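Long-range contact in uncharacterized protein (Treponema denticola ATCC 35404, PDB 6R9N), which senses iron(II) and oxygen for bacterial chemotaxis, using a di-iron site in a metallo-beta-lactamase-like domain that stabilises an iron-peroxy species: residues L11-F19 and Y156-F164. Sequence-based numbering, arbitrary orientation.
Sequences LYEDADHKF and YDERSRILF
His17 presents the NE2 edge of its ring to the Asp157 carboxylate, nearly coplanar with it (19° between planes), and NE2 donates to the syn lone pair of OD2 at 2.5 Å. With CG anti to the backbone N (chi1 -178° and -180°), both groups reach out from their strands toward the other hairpin; they approach from opposite directions. On its other nitrogen, ND1, His17 is hydrogen-bonded to Asp42, so two carboxylates fix the rotation of this buried imidazole. Arg159 lays CB over one face of the ring, then bends at chi2 and chi3 so that NH2 reaches Asp14 OD2 at 3.0 Å, a salt bridge that enters from above the carboxylate plane; NE turns to Ser137. The Tyr12 hydroxyl also lies close to that oxygen, and its ring receives Ser160 CA over one face, 3.8 Å from the centroid. Further along the strands, Ile162 covers a face of Phe19, with CG2 3.9 Å from the ring centre and CD1 against CG, while Asp157 CB sits at the ring edge. Two beta hairpins, one from each sheet of the metallo-beta-lactamase-type sandwich, thus pack through side chains of their strands and turns. Flanked by two carboxylates, the His17 imidazole would probably favour its protonated, positively charged form, and Arg159 probably balances Asp14.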
loop_
_atom_site.group_PDB
_atom_site.type_symbol
_atom_site.label_atom_id
_atom_site.label_comp_id
_atom_site.label_asym_id
_atom_site.label_seq_id
_atom_site.Cartn_x
_atom_site.Cartn_y
_atom_site.Cartn_z
ATOM N N LEU A 11 -16.608 9.927 21.097
ATOM C CA LEU A 11 -15.558 10.910 21.341
ATOM C C LEU A 11 -16.074 12.336 21.343
ATOM O O LEU A 11 -15.491 13.197 22.007
ATOM C CB LEU A 11 -14.482 10.812 20.258
ATOM C CG LEU A 11 -13.809 9.447 20.139
ATOM C CD1 LEU A 11 -12.742 9.509 19.059
ATOM C CD2 LEU A 11 -13.243 9.076 21.522
ATOM N N TYR A 12 -17.144 12.597 20.599
ATOM C CA TYR A 12 -17.733 13.921 20.474
ATOM C C TYR A 12 -19.213 13.728 20.221
ATOM O O TYR A 12 -19.622 12.787 19.535
ATOM C CB TYR A 12 -17.127 14.766 19.318
ATOM C CG TYR A 12 -17.930 16.035 19.042
ATOM C CD1 TYR A 12 -19.072 16.005 18.228
ATOM C CD2 TYR A 12 -17.563 17.255 19.610
ATOM C CE1 TYR A 12 -19.837 17.162 17.993
ATOM C CE2 TYR A 12 -18.321 18.432 19.371
ATOM C CZ TYR A 12 -19.453 18.363 18.559
ATOM O OH TYR A 12 -20.219 19.494 18.321
ATOM N N GLU A 13 -20.013 14.663 20.729
ATOM C CA GLU A 13 -21.457 14.533 20.618
ATOM C C GLU A 13 -22.067 15.919 20.677
ATOM O O GLU A 13 -21.609 16.756 21.457
ATOM C CB GLU A 13 -22.005 13.636 21.738
ATOM C CG GLU A 13 -23.454 13.851 22.091
ATOM C CD GLU A 13 -23.645 14.967 23.104
ATOM O OE1 GLU A 13 -24.658 15.690 23.001
ATOM O OE2 GLU A 13 -22.774 15.130 23.990
ATOM N N ASP A 14 -23.001 16.195 19.774
ATOM C CA ASP A 14 -24.001 17.236 19.995
ATOM C C ASP A 14 -25.320 16.699 19.459
ATOM O O ASP A 14 -25.413 15.531 19.063
ATOM C CB ASP A 14 -23.592 18.586 19.386
ATOM C CG ASP A 14 -23.418 18.536 17.876
ATOM O OD1 ASP A 14 -24.292 17.989 17.158
ATOM O OD2 ASP A 14 -22.383 19.046 17.408
ATOM N N ALA A 15 -26.337 17.567 19.410
ATOM C CA ALA A 15 -27.689 17.116 19.071
ATOM C C ALA A 15 -27.771 16.514 17.672
ATOM O O ALA A 15 -28.632 15.667 17.412
ATOM C CB ALA A 15 -28.675 18.273 19.213
ATOM N N ASP A 16 -26.911 16.952 16.751
ATOM C CA ASP A 16 -27.021 16.564 15.353
ATOM C C ASP A 16 -25.860 15.729 14.828
ATOM O O ASP A 16 -25.933 15.267 13.683
ATOM C CB ASP A 16 -27.184 17.819 14.482
ATOM C CG ASP A 16 -28.494 18.521 14.758
ATOM O OD1 ASP A 16 -29.530 17.813 14.824
ATOM O OD2 ASP A 16 -28.487 19.757 14.963
ATOM N N HIS A 17 -24.809 15.510 15.621
ATOM C CA HIS A 17 -23.544 15.023 15.085
ATOM C C HIS A 17 -22.793 14.259 16.169
ATOM O O HIS A 17 -22.653 14.758 17.285
ATOM C CB HIS A 17 -22.699 16.200 14.572
ATOM C CG HIS A 17 -21.387 15.802 13.965
ATOM N ND1 HIS A 17 -21.244 15.533 12.621
ATOM C CD2 HIS A 17 -20.149 15.676 14.507
ATOM C CE1 HIS A 17 -19.979 15.240 12.362
ATOM N NE2 HIS A 17 -19.292 15.327 13.486
ATOM N N LYS A 18 -22.316 13.059 15.842
ATOM C CA LYS A 18 -21.462 12.288 16.736
ATOM C C LYS A 18 -20.238 11.790 15.986
ATOM O O LYS A 18 -20.312 11.451 14.801
ATOM C CB LYS A 18 -22.179 11.067 17.325
ATOM C CG LYS A 18 -23.294 11.353 18.316
ATOM C CD LYS A 18 -23.802 10.044 18.898
ATOM C CE LYS A 18 -25.131 10.221 19.640
ATOM N NZ LYS A 18 -25.974 8.998 19.525
ATOM N N PHE A 19 -19.122 11.711 16.708
ATOM C CA PHE A 19 -17.898 11.062 16.250
ATOM C C PHE A 19 -17.602 9.935 17.237
ATOM O O PHE A 19 -17.469 10.189 18.439
ATOM C CB PHE A 19 -16.734 12.064 16.177
ATOM C CG PHE A 19 -15.540 11.582 15.383
ATOM C CD1 PHE A 19 -14.866 10.422 15.732
ATOM C CD2 PHE A 19 -15.080 12.310 14.290
ATOM C CE1 PHE A 19 -13.768 9.987 14.993
ATOM C CE2 PHE A 19 -13.988 11.896 13.558
ATOM C CZ PHE A 19 -13.326 10.741 13.902
ATOM N N TYR A 156 -10.755 15.356 8.329
ATOM C CA TYR A 156 -10.941 16.315 9.410
ATOM C C TYR A 156 -12.432 16.582 9.555
ATOM O O TYR A 156 -13.075 17.061 8.614
ATOM C CB TYR A 156 -10.196 17.617 9.138
ATOM C CG TYR A 156 -10.273 18.576 10.294
ATOM C CD1 TYR A 156 -9.929 18.161 11.575
ATOM C CD2 TYR A 156 -10.679 19.892 10.116
ATOM C CE1 TYR A 156 -9.989 19.030 12.648
ATOM C CE2 TYR A 156 -10.739 20.768 11.195
ATOM C CZ TYR A 156 -10.394 20.323 12.455
ATOM O OH TYR A 156 -10.448 21.168 13.534
ATOM N N ASP A 157 -12.991 16.205 10.695
ATOM C CA ASP A 157 -14.405 16.415 10.983
ATOM C C ASP A 157 -14.488 17.812 11.578
ATOM O O ASP A 157 -14.104 18.029 12.729
ATOM C CB ASP A 157 -14.916 15.330 11.930
ATOM C CG ASP A 157 -16.403 15.478 12.276
ATOM O OD1 ASP A 157 -17.223 15.707 11.370
ATOM O OD2 ASP A 157 -16.756 15.347 13.470
ATOM N N GLU A 158 -14.945 18.784 10.779
ATOM C CA GLU A 158 -14.871 20.176 11.218
ATOM C C GLU A 158 -15.654 20.405 12.508
ATOM O O GLU A 158 -15.181 21.105 13.409
ATOM C CB GLU A 158 -15.385 21.106 10.117
ATOM C CG GLU A 158 -14.357 21.346 9.020
ATOM C CD GLU A 158 -14.865 22.247 7.911
ATOM O OE1 GLU A 158 -14.047 22.650 7.070
ATOM O OE2 GLU A 158 -16.077 22.551 7.864
ATOM N N ARG A 159 -16.822 19.771 12.644
ATOM C CA ARG A 159 -17.695 20.069 13.781
ATOM C C ARG A 159 -17.094 19.594 15.106
ATOM O O ARG A 159 -17.186 20.294 16.121
ATOM C CB ARG A 159 -19.076 19.454 13.538
ATOM C CG ARG A 159 -19.939 19.294 14.798
ATOM C CD ARG A 159 -20.764 20.524 15.070
ATOM N NE ARG A 159 -21.604 20.852 13.930
ATOM C CZ ARG A 159 -22.932 20.801 13.917
ATOM N NH1 ARG A 159 -23.576 21.126 12.803
ATOM N NH2 ARG A 159 -23.614 20.445 15.006
ATOM N N SER A 160 -16.512 18.397 15.132
ATOM C CA SER A 160 -15.854 17.910 16.341
ATOM C C SER A 160 -14.429 18.432 16.483
ATOM O O SER A 160 -13.852 18.339 17.571
ATOM C CB SER A 160 -15.852 16.379 16.355
ATOM O OG SER A 160 -15.149 15.886 15.218
ATOM N N ARG A 161 -13.826 18.918 15.398
ATOM C CA ARG A 161 -12.388 19.216 15.359
ATOM C C ARG A 161 -11.528 17.980 15.643
ATOM O O ARG A 161 -10.445 18.076 16.221
ATOM C CB ARG A 161 -12.038 20.367 16.299
ATOM C CG ARG A 161 -12.693 21.663 15.835
ATOM C CD ARG A 161 -12.505 22.779 16.807
ATOM N NE ARG A 161 -11.116 23.178 16.892
ATOM C CZ ARG A 161 -10.663 24.050 17.782
ATOM N NH1 ARG A 161 -9.375 24.370 17.803
ATOM N NH2 ARG A 161 -11.505 24.605 18.649
ATOM N N ILE A 162 -11.990 16.813 15.193
ATOM C CA ILE A 162 -11.203 15.581 15.263
ATOM C C ILE A 162 -10.637 15.303 13.874
ATOM O O ILE A 162 -11.370 15.347 12.877
ATOM C CB ILE A 162 -12.043 14.390 15.758
ATOM C CG1 ILE A 162 -12.573 14.640 17.181
ATOM C CG2 ILE A 162 -11.215 13.095 15.706
ATOM C CD1 ILE A 162 -13.630 13.643 17.631
ATOM N N LEU A 163 -9.329 15.065 13.803
ATOM C CA LEU A 163 -8.666 14.633 12.584
ATOM C C LEU A 163 -8.440 13.127 12.656
ATOM O O LEU A 163 -7.660 12.647 13.493
ATOM C CB LEU A 163 -7.333 15.362 12.409
ATOM C CG LEU A 163 -6.459 14.877 11.249
ATOM C CD1 LEU A 163 -7.125 15.180 9.911
ATOM C CD2 LEU A 163 -5.071 15.499 11.304
ATOM N N PHE A 164 -9.100 12.378 11.774
ATOM C CA PHE A 164 -8.703 10.989 11.545
ATOM C C PHE A 164 -7.478 10.996 10.631
ATOM O O PHE A 164 -7.529 11.542 9.527
ATOM C CB PHE A 164 -9.847 10.190 10.924
ATOM C CG PHE A 164 -9.423 8.855 10.357
ATOM C CD1 PHE A 164 -9.007 7.827 11.192
ATOM C CD2 PHE A 164 -9.455 8.628 8.989
ATOM C CE1 PHE A 164 -8.601 6.595 10.671
ATOM C CE2 PHE A 164 -9.056 7.393 8.458
ATOM C CZ PHE A 164 -8.634 6.380 9.301
#